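Local coordinates for probable glutathione S-transferase (Pseudomonas aeruginosa, PDB 6JWK), which probably isomerises maleylpyruvate to fumarylpyruvate with glutathione as cofactor, as a zeta-class member of the glutathione transferase superfamily, at residues 16-21 with 71-76. Sequence-based numbering, arbitrary orientation.
Sequences RIALAL and DYLDAV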
ATOM      1  N   ARG B  16      -5.211   8.924  12.930  1.00 17.65           N
ATOM      2  CA  ARG B  16      -5.288   9.663  14.225  1.00 18.40           C
ATOM      3  C   ARG B  16      -3.882  10.120  14.639  1.00 18.66           C
ATOM      4  O   ARG B  16      -3.730  11.252  15.135  1.00 18.18           O
ATOM      5  CB  ARG B  16      -5.911   8.839  15.342  1.00 18.56           C
ATOM      6  CG  ARG B  16      -7.399   8.564  15.157  1.00 19.10           C
ATOM      7  CD  ARG B  16      -8.062   8.023  16.410  1.00 19.80           C
ATOM      8  NE  ARG B  16      -7.345   6.910  17.038  1.00 19.30           N
ATOM      9  CZ  ARG B  16      -7.553   5.620  16.832  1.00 20.53           C
ATOM     10  NH1 ARG B  16      -8.510   5.208  16.017  1.00 22.07           N
ATOM     11  NH2 ARG B  16      -6.818   4.727  17.495  1.00 20.91           N
ATOM     12  N   ILE B  17      -2.852   9.318  14.405  1.00 16.89           N
ATOM     13  CA  ILE B  17      -1.470   9.798  14.731  1.00 16.86           C
ATOM     14  C   ILE B  17      -1.134  10.972  13.811  1.00 18.72           C
ATOM     15  O   ILE B  17      -0.613  12.018  14.301  1.00 17.99           O
ATOM     16  CB  ILE B  17      -0.471   8.649  14.559  1.00 16.46           C
ATOM     17  CG1 ILE B  17      -0.740   7.517  15.553  1.00 16.07           C
ATOM     18  CG2 ILE B  17       0.968   9.129  14.627  1.00 16.06           C
ATOM     19  CD1 ILE B  17       0.020   6.228  15.206  1.00 18.03           C
ATOM     20  N   ALA B  18      -1.417  10.847  12.519  1.00 17.66           N
ATOM     21  CA  ALA B  18      -1.099  11.932  11.559  1.00 18.37           C
ATOM     22  C   ALA B  18      -1.789  13.223  12.008  1.00 20.87           C
ATOM     23  O   ALA B  18      -1.151  14.340  12.037  1.00 19.06           O
ATOM     24  CB  ALA B  18      -1.538  11.552  10.163  1.00 18.79           C
ATOM     25  N   LEU B  19      -3.098  13.157  12.270  1.00 19.04           N
ATOM     26  CA  LEU B  19      -3.823  14.369  12.730  1.00 20.21           C
ATOM     27  C   LEU B  19      -3.190  14.918  14.024  1.00 20.21           C
ATOM     28  O   LEU B  19      -3.092  16.148  14.143  1.00 22.73           O
ATOM     29  CB  LEU B  19      -5.316  14.042  12.908  1.00 20.11           C
ATOM     30  CG  LEU B  19      -6.040  13.762  11.598  1.00 22.22           C
ATOM     31  CD1 LEU B  19      -7.427  13.150  11.845  1.00 25.20           C
ATOM     32  CD2 LEU B  19      -6.186  15.034  10.758  1.00 24.82           C
ATOM     33  N   ALA B  20      -2.849  14.068  14.984  1.00 20.22           N
ATOM     34  CA  ALA B  20      -2.266  14.489  16.279  1.00 22.31           C
ATOM     35  C   ALA B  20      -0.934  15.180  16.001  1.00 23.16           C
ATOM     36  O   ALA B  20      -0.754  16.279  16.525  1.00 24.12           O
ATOM     37  CB  ALA B  20      -2.136  13.346  17.247  1.00 22.06           C
ATOM     38  N   LEU B  21      -0.090  14.648  15.108  1.00 20.02           N
ATOM     39  CA  LEU B  21       1.200  15.303  14.785  1.00 21.96           C
ATOM     40  C   LEU B  21       0.971  16.690  14.161  1.00 24.91           C
ATOM     41  O   LEU B  21       1.793  17.602  14.391  1.00 24.98           O
ATOM     42  CB  LEU B  21       2.018  14.390  13.865  1.00 20.10           C
ATOM     43  CG  LEU B  21       2.539  13.126  14.531  1.00 19.92           C
ATOM     44  CD1 LEU B  21       3.137  12.193  13.477  1.00 20.58           C
ATOM     45  CD2 LEU B  21       3.586  13.490  15.591  1.00 21.23           C
ATOM     46  N   ASP B  71      -0.878  11.653   3.003  1.00 25.29           N
ATOM     47  CA  ASP B  71      -0.298  12.494   1.919  1.00 25.35           C
ATOM     48  C   ASP B  71      -1.126  13.780   1.725  1.00 24.64           C
ATOM     49  O   ASP B  71      -0.543  14.850   1.639  1.00 21.68           O
ATOM     50  CB  ASP B  71      -0.276  11.728   0.591  1.00 29.01           C
ATOM     51  CG  ASP B  71       0.419  12.526  -0.499  1.00 28.28           C
ATOM     52  OD1 ASP B  71       1.638  12.568  -0.452  1.00 30.55           O
ATOM     53  OD2 ASP B  71      -0.267  13.117  -1.362  1.00 25.71           O
ATOM     54  N   TYR B  72      -2.447  13.693   1.701  1.00 22.87           N
ATOM     55  CA  TYR B  72      -3.350  14.860   1.544  1.00 24.58           C
ATOM     56  C   TYR B  72      -3.204  15.854   2.713  1.00 25.23           C
ATOM     57  O   TYR B  72      -3.222  17.092   2.493  1.00 21.67           O
ATOM     58  CB  TYR B  72      -4.790  14.358   1.427  1.00 25.37           C
ATOM     59  CG  TYR B  72      -5.766  15.444   1.088  1.00 26.46           C
ATOM     60  CD1 TYR B  72      -5.630  16.186  -0.077  1.00 27.23           C
ATOM     61  CD2 TYR B  72      -6.796  15.769   1.951  1.00 30.46           C
ATOM     62  CE1 TYR B  72      -6.516  17.202  -0.391  1.00 34.10           C
ATOM     63  CE2 TYR B  72      -7.707  16.766   1.641  1.00 34.42           C
ATOM     64  CZ  TYR B  72      -7.571  17.483   0.468  1.00 35.01           C
ATOM     65  OH  TYR B  72      -8.470  18.468   0.186  1.00 39.21           O
ATOM     66  N   LEU B  73      -3.026  15.362   3.940  1.00 23.12           N
ATOM     67  CA  LEU B  73      -2.834  16.238   5.115  1.00 23.39           C
ATOM     68  C   LEU B  73      -1.597  17.117   4.932  1.00 26.13           C
ATOM     69  O   LEU B  73      -1.603  18.252   5.489  1.00 27.45           O
ATOM     70  CB  LEU B  73      -2.705  15.403   6.391  1.00 25.16           C
ATOM     71  CG  LEU B  73      -3.964  14.676   6.821  1.00 24.99           C
ATOM     72  CD1 LEU B  73      -3.709  13.900   8.111  1.00 25.99           C
ATOM     73  CD2 LEU B  73      -5.118  15.667   6.983  1.00 27.55           C
ATOM     74  N   ASP B  74      -0.577  16.662   4.216  1.00 23.59           N
ATOM     75  CA  ASP B  74       0.595  17.526   3.930  1.00 24.99           C
ATOM     76  C   ASP B  74       0.230  18.679   2.969  1.00 27.62           C
ATOM     77  O   ASP B  74       0.903  19.697   3.024  1.00 29.34           O
ATOM     78  CB  ASP B  74       1.779  16.753   3.380  1.00 23.72           C
ATOM     79  CG  ASP B  74       2.688  16.100   4.410  1.00 25.21           C
ATOM     80  OD1 ASP B  74       2.480  16.300   5.624  1.00 24.67           O
ATOM     81  OD2 ASP B  74       3.577  15.349   3.982  1.00 24.43           O
ATOM     82  N   ALA B  75      -0.825  18.568   2.170  1.00 27.73           N
ATOM     83  CA  ALA B  75      -1.349  19.691   1.356  1.00 27.36           C
ATOM     84  C   ALA B  75      -2.189  20.617   2.229  1.00 30.19           C
ATOM     85  O   ALA B  75      -2.030  21.829   2.109  1.00 29.77           O
ATOM     86  CB  ALA B  75      -2.174  19.169   0.212  1.00 28.61           C
ATOM     87  N   VAL B  76      -3.025  20.050   3.109  1.00 30.60           N
ATOM     88  CA  VAL B  76      -3.952  20.804   3.991  1.00 32.76           C
ATOM     89  C   VAL B  76      -3.150  21.702   4.938  1.00 32.00           C
ATOM     90  O   VAL B  76      -3.532  22.857   5.087  1.00 34.60           O
ATOM     91  CB  VAL B  76      -4.852  19.852   4.791  1.00 35.33           C
ATOM     92  CG1 VAL B  76      -5.634  20.615   5.855  1.00 38.38           C
ATOM     93  CG2 VAL B  76      -5.770  19.060   3.879  1.00 33.72           C
TER
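Leu73 reaches across to Ala18 and Leu19, joining two helices of the thioredoxin-like N-terminal domain, 10-22 and 66-76, which in the glutathione transferase fold pack on the same face of the sheet. The CB of Leu73 points toward helix 10-22 but makes no contact there itself. With chi1 at -68°, CG turns away from the carbonyl carbon and lies beside the backbone N, which sends the methyls toward Ala18 and Leu19. CD1 then does most of the touching, with the Ala18 methyl CB at 3.8 Å and Leu19 CD2 also at 3.8 Å; Leu19 CG lies a little farther off. The leucine side chains run nearly perpendicular to each other, and their methyl groups make the closest approaches. The interface is small, about 110 Å² in all, and purely apolar, and all three residues are buried. Leu19 also rests on Leu3 of strand 2-5, while Ala18 touches Cys165 of helix 162-176, linking this packing to the sheet and the C-terminal domain. Asp74, the next residue after Leu73, forms a salt bridge through OD1 with Lys22 NZ, a polar tie between the same two helices. Back at the leucines, the other Leu73 branch, CD2, ends 4.0 Å from Leu19 CD2.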